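Local coordinates for thermospermine synthase (Medicago truncatula, PDB 6BQ6), which probably transfers an aminopropyl group from decarboxylated S-adenosylmethionine to spermidine, yielding thermospermine, a product seen bound in the crystal, at residues Lys65-Ala70 and Ala80-Phe85; Leu91-Leu96 and Leu120-Ile125; Leu96-Met101 and Glu273-Arg278; Lys242-Tyr247 and Gly259-Ser264. One frame throughout, in Å; residues are numbered along the deposited sequence.

Interaction 1 (Lys65-Ala70 and Ala80-Phe85); sequences KPFGKA and AETDEF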
loop_
_atom_site.group_PDB
_atom_site.type_symbol
_atom_site.label_atom_id
_atom_site.label_comp_id
_atom_site.label_asym_id
_atom_site.label_seq_id
_atom_site.Cartn_x
_atom_site.Cartn_y
_atom_site.Cartn_z
ATOM N N LYS B 65 -14.081 8.659 -0.502
ATOM C CA LYS B 65 -14.677 8.956 -1.793
ATOM C C LYS B 65 -15.657 7.884 -2.202
ATOM O O LYS B 65 -16.803 8.208 -2.536
ATOM C CB LYS B 65 -13.600 9.191 -2.828
ATOM C CG LYS B 65 -12.742 10.425 -2.554
ATOM C CD LYS B 65 -11.818 10.714 -3.733
ATOM C CE LYS B 65 -10.784 11.778 -3.425
ATOM N NZ LYS B 65 -11.385 13.131 -3.615
ATOM N N PRO B 66 -15.255 6.585 -2.163
ATOM C CA PRO B 66 -16.215 5.614 -2.671
ATOM C C PRO B 66 -17.458 5.369 -1.775
ATOM O O PRO B 66 -18.587 5.163 -2.277
ATOM C CB PRO B 66 -15.370 4.354 -2.838
ATOM C CG PRO B 66 -14.237 4.518 -1.902
ATOM C CD PRO B 66 -13.941 5.994 -1.899
ATOM N N PHE B 67 -17.290 5.448 -0.466
ATOM C CA PHE B 67 -18.324 5.007 0.444
ATOM C C PHE B 67 -18.822 6.084 1.407
ATOM O O PHE B 67 -19.572 5.765 2.316
ATOM C CB PHE B 67 -17.838 3.770 1.195
ATOM C CG PHE B 67 -17.497 2.626 0.283
ATOM C CD1 PHE B 67 -18.446 2.116 -0.567
ATOM C CD2 PHE B 67 -16.203 2.085 0.240
ATOM C CE1 PHE B 67 -18.167 1.064 -1.424
ATOM C CE2 PHE B 67 -15.922 1.038 -0.631
ATOM C CZ PHE B 67 -16.903 0.530 -1.454
ATOM N N GLY B 68 -18.443 7.336 1.202
ATOM C CA GLY B 68 -18.794 8.396 2.162
ATOM C C GLY B 68 -18.125 8.257 3.515
ATOM O O GLY B 68 -17.008 7.692 3.674
ATOM N N LYS B 69 -18.823 8.763 4.529
ATOM C CA LYS B 69 -18.292 8.802 5.852
ATOM C C LYS B 69 -18.214 7.395 6.401
ATOM O O LYS B 69 -19.200 6.635 6.314
ATOM C CB LYS B 69 -19.167 9.687 6.734
ATOM C CG LYS B 69 -19.122 11.147 6.325
ATOM C CD LYS B 69 -20.044 11.998 7.215
ATOM C CE LYS B 69 -19.712 13.497 7.139
ATOM N NZ LYS B 69 -19.004 13.940 5.885
ATOM N N ALA B 70 -17.069 7.030 6.954
ATOM C CA ALA B 70 -16.842 5.678 7.409
ATOM C C ALA B 70 -16.351 5.690 8.836
ATOM O O ALA B 70 -15.399 6.417 9.151
ATOM C CB ALA B 70 -15.808 5.015 6.527
ATOM N N ALA B 80 -20.060 2.136 6.715
ATOM C CA ALA B 80 -19.916 3.229 5.774
ATOM C C ALA B 80 -21.236 3.835 5.422
ATOM O O ALA B 80 -22.252 3.164 5.277
ATOM C CB ALA B 80 -19.207 2.783 4.521
ATOM N N GLU B 81 -21.201 5.111 5.158
ATOM C CA GLU B 81 -22.403 5.856 4.905
ATOM C C GLU B 81 -23.236 5.343 3.730
ATOM O O GLU B 81 -24.472 5.330 3.820
ATOM C CB GLU B 81 -22.017 7.324 4.698
ATOM C CG GLU B 81 -23.141 8.282 4.426
ATOM C CD GLU B 81 -22.641 9.736 4.271
ATOM O OE1 GLU B 81 -21.475 9.961 3.865
ATOM O OE2 GLU B 81 -23.423 10.647 4.634
ATOM N N THR B 82 -22.600 4.980 2.623
ATOM C CA THR B 82 -23.365 4.648 1.443
ATOM C C THR B 82 -24.106 3.318 1.598
ATOM O O THR B 82 -25.090 3.122 0.919
ATOM C CB THR B 82 -22.504 4.541 0.168
ATOM O OG1 THR B 82 -21.386 3.672 0.403
ATOM C CG2 THR B 82 -22.010 5.904 -0.232
ATOM N N ASP B 83 -23.574 2.377 2.380
ATOM C CA ASP B 83 -24.158 1.071 2.443
ATOM C C ASP B 83 -24.442 0.480 3.802
ATOM O O ASP B 83 -24.890 -0.683 3.856
ATOM C CB ASP B 83 -23.388 0.049 1.565
ATOM C CG ASP B 83 -21.949 -0.148 1.952
ATOM O OD1 ASP B 83 -21.568 0.136 3.089
ATOM O OD2 ASP B 83 -21.159 -0.601 1.081
ATOM N N GLU B 84 -24.246 1.217 4.877
ATOM C CA GLU B 84 -24.607 0.674 6.193
ATOM C C GLU B 84 -26.080 0.270 6.306
ATOM O O GLU B 84 -26.409 -0.610 7.086
ATOM C CB GLU B 84 -24.182 1.592 7.346
ATOM C CG GLU B 84 -24.801 2.963 7.356
ATOM C CD GLU B 84 -26.152 3.076 8.041
ATOM O OE1 GLU B 84 -26.642 4.220 8.130
ATOM O OE2 GLU B 84 -26.773 2.088 8.467
ATOM N N PHE B 85 -26.949 0.919 5.538
ATOM C CA PHE B 85 -28.380 0.564 5.503
ATOM C C PHE B 85 -28.579 -0.937 5.201
ATOM O O PHE B 85 -29.521 -1.550 5.676
ATOM C CB PHE B 85 -29.189 1.461 4.557
ATOM C CG PHE B 85 -29.008 1.164 3.090
ATOM C CD1 PHE B 85 -29.788 0.266 2.456
ATOM C CD2 PHE B 85 -28.018 1.793 2.360
ATOM C CE1 PHE B 85 -29.641 -0.020 1.106
ATOM C CE2 PHE B 85 -27.858 1.519 1.009
ATOM C CZ PHE B 85 -28.654 0.603 0.386
#
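Phe67 and Thr82 meet in a mainly backbone contact that ties the loop between strands 58-64 and 70-73 to the end of strand 76-80 and the turn leading into helix 84-98. Thr82 N donates to Phe67 O at 3.1 Å, from 41° out of the carbonyl plane. Glu81 N, one residue before Thr82, donates to Lys69 O at 2.8 Å. The side chain of Glu81 answers in return: CG is anti to the backbone N (chi1 -180°) and the extended chain carries OE1 to 3.0 Å from Lys69 N, a nearly straight bond (174°) on the anti side of the carboxylate but well out of its plane. Thr82 OG1 lies at the edge of the Phe67 ring, 3.5 Å from CD1, while its CG2 rests against the carbonyl of Phe67. An alanine at Thr82 would probably leave the ring edge and that carbonyl less closely packed, although the backbone bond to Phe67 O could persist. Leu39 of the second subunit also packs on Phe67. Ala70 and Ala80 form an antiparallel non-hydrogen-bonded pair, so the contact closes the end of the 70-73/76-80 beta hairpin within the N-terminal sheet of the spermidine synthase family.

Interaction 2 (Leu91-Leu96 and Leu120-Ile125); sequences LVHPAL and LRHKTI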
loop_
_atom_site.group_PDB
_atom_site.type_symbol
_atom_site.label_atom_id
_atom_site.label_comp_id
_atom_site.label_asym_id
_atom_site.label_seq_id
_atom_site.Cartn_x
_atom_site.Cartn_y
_atom_site.Cartn_z
ATOM N N LEU B 91 -29.790 -6.933 9.582
ATOM C CA LEU B 91 -29.639 -7.317 10.981
ATOM C C LEU B 91 -30.971 -7.263 11.717
ATOM O O LEU B 91 -31.259 -8.119 12.528
ATOM C CB LEU B 91 -28.676 -6.414 11.715
ATOM C CG LEU B 91 -28.460 -6.559 13.254
ATOM C CD1 LEU B 91 -27.911 -7.958 13.568
ATOM C CD2 LEU B 91 -27.594 -5.474 13.788
ATOM N N VAL B 92 -31.785 -6.251 11.428
ATOM C CA VAL B 92 -32.987 -5.922 12.221
ATOM C C VAL B 92 -34.297 -6.454 11.689
ATOM O O VAL B 92 -35.058 -7.114 12.412
ATOM C CB VAL B 92 -33.081 -4.382 12.432
ATOM C CG1 VAL B 92 -34.425 -3.979 13.010
ATOM C CG2 VAL B 92 -31.923 -3.927 13.334
ATOM N N HIS B 93 -34.580 -6.209 10.407
ATOM C CA HIS B 93 -35.947 -6.426 9.954
ATOM C C HIS B 93 -36.457 -7.838 9.898
ATOM O O HIS B 93 -37.598 -8.077 10.326
ATOM C CB HIS B 93 -36.211 -5.643 8.683
ATOM C CG HIS B 93 -36.019 -4.187 8.870
ATOM N ND1 HIS B 93 -36.605 -3.512 9.917
ATOM C CD2 HIS B 93 -35.283 -3.268 8.210
ATOM C CE1 HIS B 93 -36.227 -2.259 9.910
ATOM N NE2 HIS B 93 -35.425 -2.077 8.886
ATOM N N PRO B 94 -35.642 -8.785 9.412
ATOM C CA PRO B 94 -36.135 -10.161 9.363
ATOM C C PRO B 94 -36.593 -10.661 10.742
ATOM O O PRO B 94 -37.684 -11.264 10.850
ATOM C CB PRO B 94 -34.925 -10.927 8.844
ATOM C CG PRO B 94 -34.223 -9.946 7.967
ATOM C CD PRO B 94 -34.330 -8.645 8.720
ATOM N N ALA B 95 -35.789 -10.435 11.782
ATOM C CA ALA B 95 -36.208 -10.847 13.125
ATOM C C ALA B 95 -37.526 -10.258 13.531
ATOM O O ALA B 95 -38.462 -10.972 13.919
ATOM C CB ALA B 95 -35.143 -10.521 14.148
ATOM N N LEU B 96 -37.663 -8.946 13.417
ATOM C CA LEU B 96 -38.900 -8.310 13.932
ATOM C C LEU B 96 -40.111 -8.700 13.082
ATOM O O LEU B 96 -41.221 -8.903 13.589
ATOM C CB LEU B 96 -38.787 -6.821 14.028
ATOM C CG LEU B 96 -38.201 -6.312 15.359
ATOM C CD1 LEU B 96 -36.746 -6.705 15.562
ATOM C CD2 LEU B 96 -38.400 -4.819 15.467
ATOM N N LEU B 120 -36.454 1.239 15.660
ATOM C CA LEU B 120 -37.445 2.302 15.969
ATOM C C LEU B 120 -38.362 2.663 14.797
ATOM O O LEU B 120 -39.350 3.351 14.967
ATOM C CB LEU B 120 -36.704 3.543 16.472
ATOM C CG LEU B 120 -36.072 3.300 17.869
ATOM C CD1 LEU B 120 -35.035 4.374 18.126
ATOM C CD2 LEU B 120 -37.047 3.291 19.044
ATOM N N ARG B 121 -38.033 2.217 13.592
ATOM C CA ARG B 121 -38.955 2.284 12.463
ATOM C C ARG B 121 -40.172 1.401 12.620
ATOM O O ARG B 121 -41.135 1.600 11.915
ATOM C CB ARG B 121 -38.246 1.983 11.137
ATOM C CG ARG B 121 -37.180 3.024 10.810
ATOM C CD ARG B 121 -36.417 2.695 9.522
ATOM N NE ARG B 121 -37.314 2.565 8.379
ATOM C CZ ARG B 121 -37.146 1.750 7.333
ATOM N NH1 ARG B 121 -36.131 0.922 7.241
ATOM N NH2 ARG B 121 -38.049 1.733 6.388
ATOM N N HIS B 122 -40.119 0.392 13.493
ATOM C CA HIS B 122 -41.246 -0.479 13.720
ATOM C C HIS B 122 -42.253 0.146 14.638
ATOM O O HIS B 122 -41.961 0.413 15.787
ATOM C CB HIS B 122 -40.745 -1.798 14.278
ATOM C CG HIS B 122 -40.119 -2.661 13.236
ATOM N ND1 HIS B 122 -40.743 -3.784 12.747
ATOM C CD2 HIS B 122 -38.909 -2.595 12.625
ATOM C CE1 HIS B 122 -39.962 -4.364 11.848
ATOM N NE2 HIS B 122 -38.852 -3.656 11.749
ATOM N N LYS B 123 -43.487 0.315 14.151
ATOM C CA LYS B 123 -44.515 0.913 15.009
ATOM C C LYS B 123 -44.937 0.079 16.198
ATOM O O LYS B 123 -45.473 0.642 17.154
ATOM C CB LYS B 123 -45.744 1.316 14.165
ATOM C CG LYS B 123 -45.395 2.457 13.267
ATOM C CD LYS B 123 -46.509 2.768 12.277
ATOM C CE LYS B 123 -46.628 1.715 11.189
ATOM N NZ LYS B 123 -47.518 2.201 10.066
ATOM N N THR B 124 -44.703 -1.241 16.159
ATOM C CA THR B 124 -45.025 -2.100 17.293
ATOM C C THR B 124 -44.151 -1.843 18.524
ATOM O O THR B 124 -44.526 -2.152 19.678
ATOM C CB THR B 124 -44.924 -3.603 16.891
ATOM O OG1 THR B 124 -43.590 -3.908 16.460
ATOM C CG2 THR B 124 -45.849 -3.921 15.728
ATOM N N ILE B 125 -42.957 -1.314 18.299
ATOM C CA ILE B 125 -41.942 -1.201 19.316
ATOM C C ILE B 125 -42.306 -0.124 20.325
ATOM O O ILE B 125 -42.587 1.017 19.955
ATOM C CB ILE B 125 -40.535 -0.914 18.677
ATOM C CG1 ILE B 125 -40.041 -2.165 17.904
ATOM C CG2 ILE B 125 -39.511 -0.433 19.685
ATOM C CD1 ILE B 125 -39.620 -3.296 18.791
#
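His93 ND1 and His122 NE2 lie 2.9 Å apart and form a hydrogen bond in which either nitrogen could be the donor. The two imidazoles meet rim to rim, neither over the face of the other, with their planes 30° apart. For His93, chi1 (-60°) sets CG anti to the carbonyl carbon, and from there the ring extends to bring ND1 up to His122. Its second nitrogen, NE2, is hydrogen-bonded to Glu118 OE1, which also forms a salt bridge with Arg121 NH1; this one oxygen thus links two side chains from opposite segments. NH1 itself is 3.5 Å from His93 NE2 at a poor angle for bonding, and the guanidinium stands almost perpendicular to the imidazole. The negative charge of Glu118 would probably polarise the His93 ring and, through it, the bond to His122. Leu96 covers one face of the His122 ring: CD2 sits over its centre, 3.6 Å from the centroid, and CB lies 3.5 Å from CE1. The same methyl, CD2, touches Ile125 CD1 at 3.9 Å. Beyond these residues, Leu119 of helix 114-120 and Val177 of strand 175-181 also pack on Leu96, placing the contact where helix 84-98 meets the loop leading from helix 114-120 to strand 127-132.

Interaction 3 (Leu96-Met101 and Glu273-Arg278); sequences LLHHPM and EELDIR
The C-terminal end of helix 84-98 is held here by an arginine of helix 272-282: Arg278 donates from NH1 to Leu97 O, in the last turn of helix 84-98. The bond measures 2.9 Å, with the donor 19° from the carbonyl plane and an N-H...O angle of 146°. The arginine chain is extended from CG to NE, and its CD passes 3.1 Å from the same oxygen. Its direction is fixed from the other side by Glu274, one helical turn earlier, whose OE2 accepts from Arg278 NE at 2.8 Å through the anti lone pair, in the guanidinium plane. The positive group near the carbonyl end of helix 84-98 would be expected to offset that end of the helix dipole. Apolar contacts flank the bond: Leu97 CD2 meets Arg278 CB at 3.7 Å, and Leu275 CD2 touches both Leu97 CB, also at 3.7 Å, and His98 CE1 at 3.9 Å. A leucine in place of Arg278 would probably leave Leu97 O without this donor and Glu274 without its salt-bridge mate. Arg282, one turn on, bonds His99 O, while Ile213 of strand 212-220 packs on His98, so helix 272-282 lies against the end of helix 84-98 beside the central sheet.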
loop_
_atom_site.group_PDB
_atom_site.type_symbol
_atom_site.label_atom_id
_atom_site.label_comp_id
_atom_site.label_asym_id
_atom_site.label_seq_id
_atom_site.Cartn_x
_atom_site.Cartn_y
_atom_site.Cartn_z
ATOM N N LEU B 96 -37.663 -8.946 13.417
ATOM C CA LEU B 96 -38.900 -8.310 13.932
ATOM C C LEU B 96 -40.111 -8.700 13.082
ATOM O O LEU B 96 -41.221 -8.903 13.589
ATOM C CB LEU B 96 -38.787 -6.821 14.028
ATOM C CG LEU B 96 -38.201 -6.312 15.359
ATOM C CD1 LEU B 96 -36.746 -6.705 15.562
ATOM C CD2 LEU B 96 -38.400 -4.819 15.467
ATOM N N LEU B 97 -39.900 -8.848 11.775
ATOM C CA LEU B 97 -40.993 -9.220 10.917
ATOM C C LEU B 97 -41.503 -10.646 11.129
ATOM O O LEU B 97 -42.656 -10.915 10.870
ATOM C CB LEU B 97 -40.615 -9.007 9.431
ATOM C CG LEU B 97 -40.387 -7.560 9.030
ATOM C CD1 LEU B 97 -39.681 -7.464 7.693
ATOM C CD2 LEU B 97 -41.719 -6.788 8.988
ATOM N N HIS B 98 -40.656 -11.561 11.559
ATOM C CA HIS B 98 -41.058 -12.898 11.821
ATOM C C HIS B 98 -41.773 -12.997 13.151
ATOM O O HIS B 98 -42.458 -14.005 13.377
ATOM C CB HIS B 98 -39.883 -13.849 11.790
ATOM C CG HIS B 98 -39.451 -14.254 10.396
ATOM N ND1 HIS B 98 -38.668 -13.467 9.601
ATOM C CD2 HIS B 98 -39.734 -15.359 9.662
ATOM C CE1 HIS B 98 -38.475 -14.060 8.433
ATOM N NE2 HIS B 98 -39.089 -15.227 8.452
ATOM N N HIS B 99 -41.626 -11.970 13.985
ATOM C CA HIS B 99 -42.300 -11.923 15.271
ATOM C C HIS B 99 -43.744 -11.447 15.103
ATOM O O HIS B 99 -44.031 -10.577 14.265
ATOM C CB HIS B 99 -41.558 -10.965 16.182
ATOM C CG HIS B 99 -41.880 -11.197 17.613
ATOM N ND1 HIS B 99 -43.022 -10.696 18.185
ATOM C CD2 HIS B 99 -41.262 -11.933 18.565
ATOM C CE1 HIS B 99 -43.094 -11.096 19.442
ATOM N NE2 HIS B 99 -42.045 -11.864 19.700
ATOM N N PRO B 100 -44.686 -12.008 15.885
ATOM C CA PRO B 100 -46.084 -11.601 15.676
ATOM C C PRO B 100 -46.398 -10.159 16.085
ATOM O O PRO B 100 -47.212 -9.487 15.438
ATOM C CB PRO B 100 -46.873 -12.649 16.488
ATOM C CG PRO B 100 -45.922 -13.170 17.491
ATOM C CD PRO B 100 -44.589 -13.179 16.765
ATOM N N MET B 101 -45.737 -9.674 17.122
ATOM C CA MET B 101 -45.929 -8.322 17.637
ATOM C C MET B 101 -44.791 -7.953 18.604
ATOM O O MET B 101 -44.884 -8.106 19.813
ATOM C CB MET B 101 -47.305 -8.232 18.335
ATOM C CG MET B 101 -47.688 -6.795 18.701
ATOM S SD MET B 101 -49.216 -6.843 19.637
ATOM C CE MET B 101 -48.688 -7.626 21.159
ATOM N N GLU B 273 -44.216 -12.737 0.295
ATOM C CA GLU B 273 -45.345 -11.827 0.291
ATOM C C GLU B 273 -45.834 -11.494 1.681
ATOM O O GLU B 273 -46.224 -10.374 1.914
ATOM C CB GLU B 273 -46.500 -12.381 -0.545
ATOM C CG GLU B 273 -46.215 -12.503 -2.025
ATOM C CD GLU B 273 -45.325 -13.658 -2.386
ATOM O OE1 GLU B 273 -45.125 -14.586 -1.576
ATOM O OE2 GLU B 273 -44.764 -13.662 -3.484
ATOM N N GLU B 274 -45.840 -12.463 2.590
ATOM C CA GLU B 274 -46.236 -12.179 3.971
ATOM C C GLU B 274 -45.279 -11.205 4.642
ATOM O O GLU B 274 -45.690 -10.269 5.321
ATOM C CB GLU B 274 -46.384 -13.450 4.821
ATOM C CG GLU B 274 -46.911 -13.194 6.259
ATOM C CD GLU B 274 -48.064 -12.170 6.395
ATOM O OE1 GLU B 274 -48.936 -12.041 5.507
ATOM O OE2 GLU B 274 -48.130 -11.498 7.437
ATOM N N LEU B 275 -43.985 -11.389 4.395
ATOM C CA LEU B 275 -43.040 -10.391 4.827
ATOM C C LEU B 275 -43.333 -9.001 4.266
ATOM O O LEU B 275 -43.278 -8.044 4.996
ATOM C CB LEU B 275 -41.594 -10.794 4.436
ATOM C CG LEU B 275 -41.073 -11.949 5.245
ATOM C CD1 LEU B 275 -39.806 -12.537 4.651
ATOM C CD2 LEU B 275 -40.812 -11.530 6.680
ATOM N N ASP B 276 -43.631 -8.883 2.961
ATOM C CA ASP B 276 -43.935 -7.533 2.406
ATOM C C ASP B 276 -45.165 -6.890 3.045
ATOM O O ASP B 276 -45.199 -5.681 3.287
ATOM C CB ASP B 276 -44.108 -7.558 0.896
ATOM C CG ASP B 276 -42.803 -7.805 0.168
ATOM O OD1 ASP B 276 -41.731 -7.379 0.679
ATOM O OD2 ASP B 276 -42.833 -8.438 -0.923
ATOM N N ILE B 277 -46.140 -7.727 3.332
ATOM C CA ILE B 277 -47.379 -7.252 3.997
ATOM C C ILE B 277 -47.084 -6.704 5.357
ATOM O O ILE B 277 -47.541 -5.621 5.689
ATOM C CB ILE B 277 -48.455 -8.339 4.064
ATOM C CG1 ILE B 277 -49.048 -8.523 2.660
ATOM C CG2 ILE B 277 -49.597 -7.925 5.009
ATOM C CD1 ILE B 277 -49.757 -9.831 2.473
ATOM N N ARG B 278 -46.276 -7.448 6.118
ATOM C CA ARG B 278 -45.838 -7.003 7.432
ATOM C C ARG B 278 -45.026 -5.739 7.383
ATOM O O ARG B 278 -45.189 -4.895 8.236
ATOM C CB ARG B 278 -45.083 -8.112 8.180
ATOM C CG ARG B 278 -46.000 -9.263 8.533
ATOM C CD ARG B 278 -45.280 -10.380 9.233
ATOM N NE ARG B 278 -46.173 -11.552 9.462
ATOM C CZ ARG B 278 -46.094 -12.366 10.524
ATOM N NH1 ARG B 278 -45.171 -12.207 11.470
ATOM N NH2 ARG B 278 -46.962 -13.392 10.627
#

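Interaction 4 (Lys242-Tyr247 and Gly259-Ser264); sequences KYVVPY and GWVLAS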
loop_
_atom_site.group_PDB
_atom_site.type_symbol
_atom_site.label_atom_id
_atom_site.label_comp_id
_atom_site.label_asym_id
_atom_site.label_seq_id
_atom_site.Cartn_x
_atom_site.Cartn_y
_atom_site.Cartn_z
ATOM N N LYS B 242 -34.519 -24.418 18.337
ATOM C CA LYS B 242 -35.095 -25.352 17.382
ATOM C C LYS B 242 -34.993 -24.920 15.959
ATOM O O LYS B 242 -34.643 -25.726 15.106
ATOM C CB LYS B 242 -36.552 -25.622 17.688
ATOM C CG LYS B 242 -37.110 -26.704 16.779
ATOM C CD LYS B 242 -38.301 -27.431 17.296
ATOM C CE LYS B 242 -38.715 -28.498 16.295
ATOM N NZ LYS B 242 -37.730 -29.620 16.194
ATOM N N TYR B 243 -35.287 -23.640 15.715
ATOM C CA TYR B 243 -35.323 -23.100 14.367
ATOM C C TYR B 243 -34.177 -22.086 14.217
ATOM O O TYR B 243 -34.079 -21.140 15.004
ATOM C CB TYR B 243 -36.657 -22.432 14.139
ATOM C CG TYR B 243 -37.823 -23.350 14.348
ATOM C CD1 TYR B 243 -38.146 -24.313 13.417
ATOM C CD2 TYR B 243 -38.599 -23.251 15.500
ATOM C CE1 TYR B 243 -39.227 -25.175 13.635
ATOM C CE2 TYR B 243 -39.663 -24.096 15.723
ATOM C CZ TYR B 243 -39.974 -25.043 14.807
ATOM O OH TYR B 243 -41.085 -25.843 15.123
ATOM N N VAL B 244 -33.295 -22.327 13.238
ATOM C CA VAL B 244 -32.119 -21.478 13.067
ATOM C C VAL B 244 -32.008 -21.207 11.603
ATOM O O VAL B 244 -31.991 -22.151 10.815
ATOM C CB VAL B 244 -30.844 -22.135 13.659
ATOM C CG1 VAL B 244 -29.636 -21.217 13.504
ATOM C CG2 VAL B 244 -31.056 -22.454 15.118
ATOM N N VAL B 245 -32.032 -19.938 11.224
ATOM C CA VAL B 245 -32.056 -19.497 9.819
ATOM C C VAL B 245 -30.876 -18.577 9.545
ATOM O O VAL B 245 -30.910 -17.433 9.919
ATOM C CB VAL B 245 -33.405 -18.808 9.463
ATOM C CG1 VAL B 245 -33.398 -18.276 8.034
ATOM C CG2 VAL B 245 -34.610 -19.717 9.681
ATOM N N PRO B 246 -29.830 -19.086 8.868
ATOM C CA PRO B 246 -28.686 -18.282 8.485
ATOM C C PRO B 246 -29.011 -17.590 7.168
ATOM O O PRO B 246 -29.747 -18.146 6.320
ATOM C CB PRO B 246 -27.563 -19.311 8.302
ATOM C CG PRO B 246 -28.269 -20.536 7.867
ATOM C CD PRO B 246 -29.621 -20.520 8.550
ATOM N N TYR B 247 -28.514 -16.376 7.048
ATOM C CA TYR B 247 -28.754 -15.583 5.842
ATOM C C TYR B 247 -27.656 -14.597 5.606
ATOM O O TYR B 247 -26.840 -14.309 6.496
ATOM C CB TYR B 247 -30.136 -14.938 5.889
ATOM C CG TYR B 247 -30.357 -13.910 6.950
ATOM C CD1 TYR B 247 -30.647 -14.282 8.236
ATOM C CD2 TYR B 247 -30.406 -12.557 6.630
ATOM C CE1 TYR B 247 -30.900 -13.334 9.207
ATOM C CE2 TYR B 247 -30.683 -11.601 7.602
ATOM C CZ TYR B 247 -30.954 -11.993 8.864
ATOM O OH TYR B 247 -31.154 -11.082 9.873
ATOM N N GLY B 259 -22.901 -12.137 7.019
ATOM C CA GLY B 259 -23.931 -13.033 7.472
ATOM C C GLY B 259 -24.609 -12.625 8.766
ATOM O O GLY B 259 -24.055 -11.865 9.566
ATOM N N TRP B 260 -25.774 -13.209 8.933
ATOM C CA TRP B 260 -26.577 -13.090 10.160
ATOM C C TRP B 260 -27.270 -14.387 10.381
ATOM O O TRP B 260 -27.454 -15.204 9.454
ATOM C CB TRP B 260 -27.659 -11.989 10.013
ATOM C CG TRP B 260 -27.098 -10.672 9.628
ATOM C CD1 TRP B 260 -26.685 -9.638 10.470
ATOM C CD2 TRP B 260 -26.867 -10.186 8.307
ATOM N NE1 TRP B 260 -26.215 -8.591 9.754
ATOM C CE2 TRP B 260 -26.263 -8.908 8.421
ATOM C CE3 TRP B 260 -27.063 -10.713 7.022
ATOM C CZ2 TRP B 260 -25.892 -8.175 7.316
ATOM C CZ3 TRP B 260 -26.689 -9.961 5.954
ATOM C CH2 TRP B 260 -26.084 -8.724 6.099
ATOM N N VAL B 261 -27.660 -14.631 11.621
ATOM C CA VAL B 261 -28.416 -15.823 11.933
ATOM C C VAL B 261 -29.596 -15.470 12.829
ATOM O O VAL B 261 -29.394 -14.875 13.902
ATOM C CB VAL B 261 -27.542 -16.864 12.636
ATOM C CG1 VAL B 261 -28.320 -18.153 12.908
ATOM C CG2 VAL B 261 -26.257 -17.186 11.840
ATOM N N LEU B 262 -30.805 -15.897 12.410
ATOM C CA LEU B 262 -32.007 -15.921 13.250
ATOM C C LEU B 262 -32.125 -17.210 14.024
ATOM O O LEU B 262 -31.840 -18.276 13.490
ATOM C CB LEU B 262 -33.286 -15.856 12.436
ATOM C CG LEU B 262 -33.472 -14.734 11.470
ATOM C CD1 LEU B 262 -34.802 -14.846 10.779
ATOM C CD2 LEU B 262 -33.392 -13.423 12.230
ATOM N N ALA B 263 -32.579 -17.121 15.259
ATOM C CA ALA B 263 -32.803 -18.306 16.080
ATOM C C ALA B 263 -34.046 -18.106 16.943
ATOM O O ALA B 263 -34.279 -17.042 17.495
ATOM C CB ALA B 263 -31.579 -18.607 16.939
ATOM N N SER B 264 -34.865 -19.143 17.035
ATOM C CA SER B 264 -36.101 -19.061 17.834
ATOM C C SER B 264 -36.558 -20.476 18.187
ATOM O O SER B 264 -36.224 -21.451 17.535
ATOM C CB SER B 264 -37.204 -18.332 17.074
ATOM O OG SER B 264 -38.409 -18.115 17.817
#
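Tyr247 and Trp260 form one of three antiparallel hydrogen-bonded pairs that join strands 243-251 and 256-264 into a beta hairpin. Each pair is doubly bonded: Tyr247 N to Trp260 O and Trp260 N to Tyr247 O are both 2.9 Å, Val245 N reaches Leu262 O at 2.8 Å, and Tyr243 N meets Ser264 O at 3.0 Å, almost in line with the carbonyl. The return bond from Leu262 N approaches Val245 O from 38° out of the carbonyl plane. All six donors and six acceptors are therefore matched across the hairpin, while Val261 and Ala263 make backbone bonds to strand 212-220 on the far side. Two side-chain hydroxyls find partners elsewhere: Tyr247 OH is hydrogen-bonded to Cys90 O of helix 84-98, and Ser264 OG to Gly212 O and Ser266 N.

For Tyr247, chi1 (66°) puts CG between the backbone N and the carbonyl carbon, and the ring beyond it lies against Trp260 and Leu262. Trp260 CB lies over one ring face, 3.8 Å from the centroid, and Leu262 CG touches Tyr247 CE1 at 3.7 Å; the indole and phenol planes are slid apart with little overlap. On the other face of the sheet, Val244 CG1 and Val261 CG1 are tightly packed at 3.4 Å. With the backbone polarity satisfied in this way, the hairpin can present largely apolar side chains to helix 84-98 on one face and helix 230-238 on the other.

How the interactions relate
Three of the four contacts use helix 84-98 or its start: interaction 1 at its N-terminal approach, interaction 2 along its body and interaction 3 at its C-terminal end. Interactions 2 and 3 share Leu96, with centres 9 Å apart, and Leu97 of one packs on His122 of the other. Interaction 4 touches the same helix through Trp260 on Leu91 and Leu262 on Ala95. Interaction 2 is buried and joined by a histidine pair; interaction 3, also buried, relies on an arginine and leucines. Interactions 1 and 4 are partly buried and rest mainly on backbone bonds, irregular at the loop of interaction 1 but regularly paired in the hairpin of interaction 4.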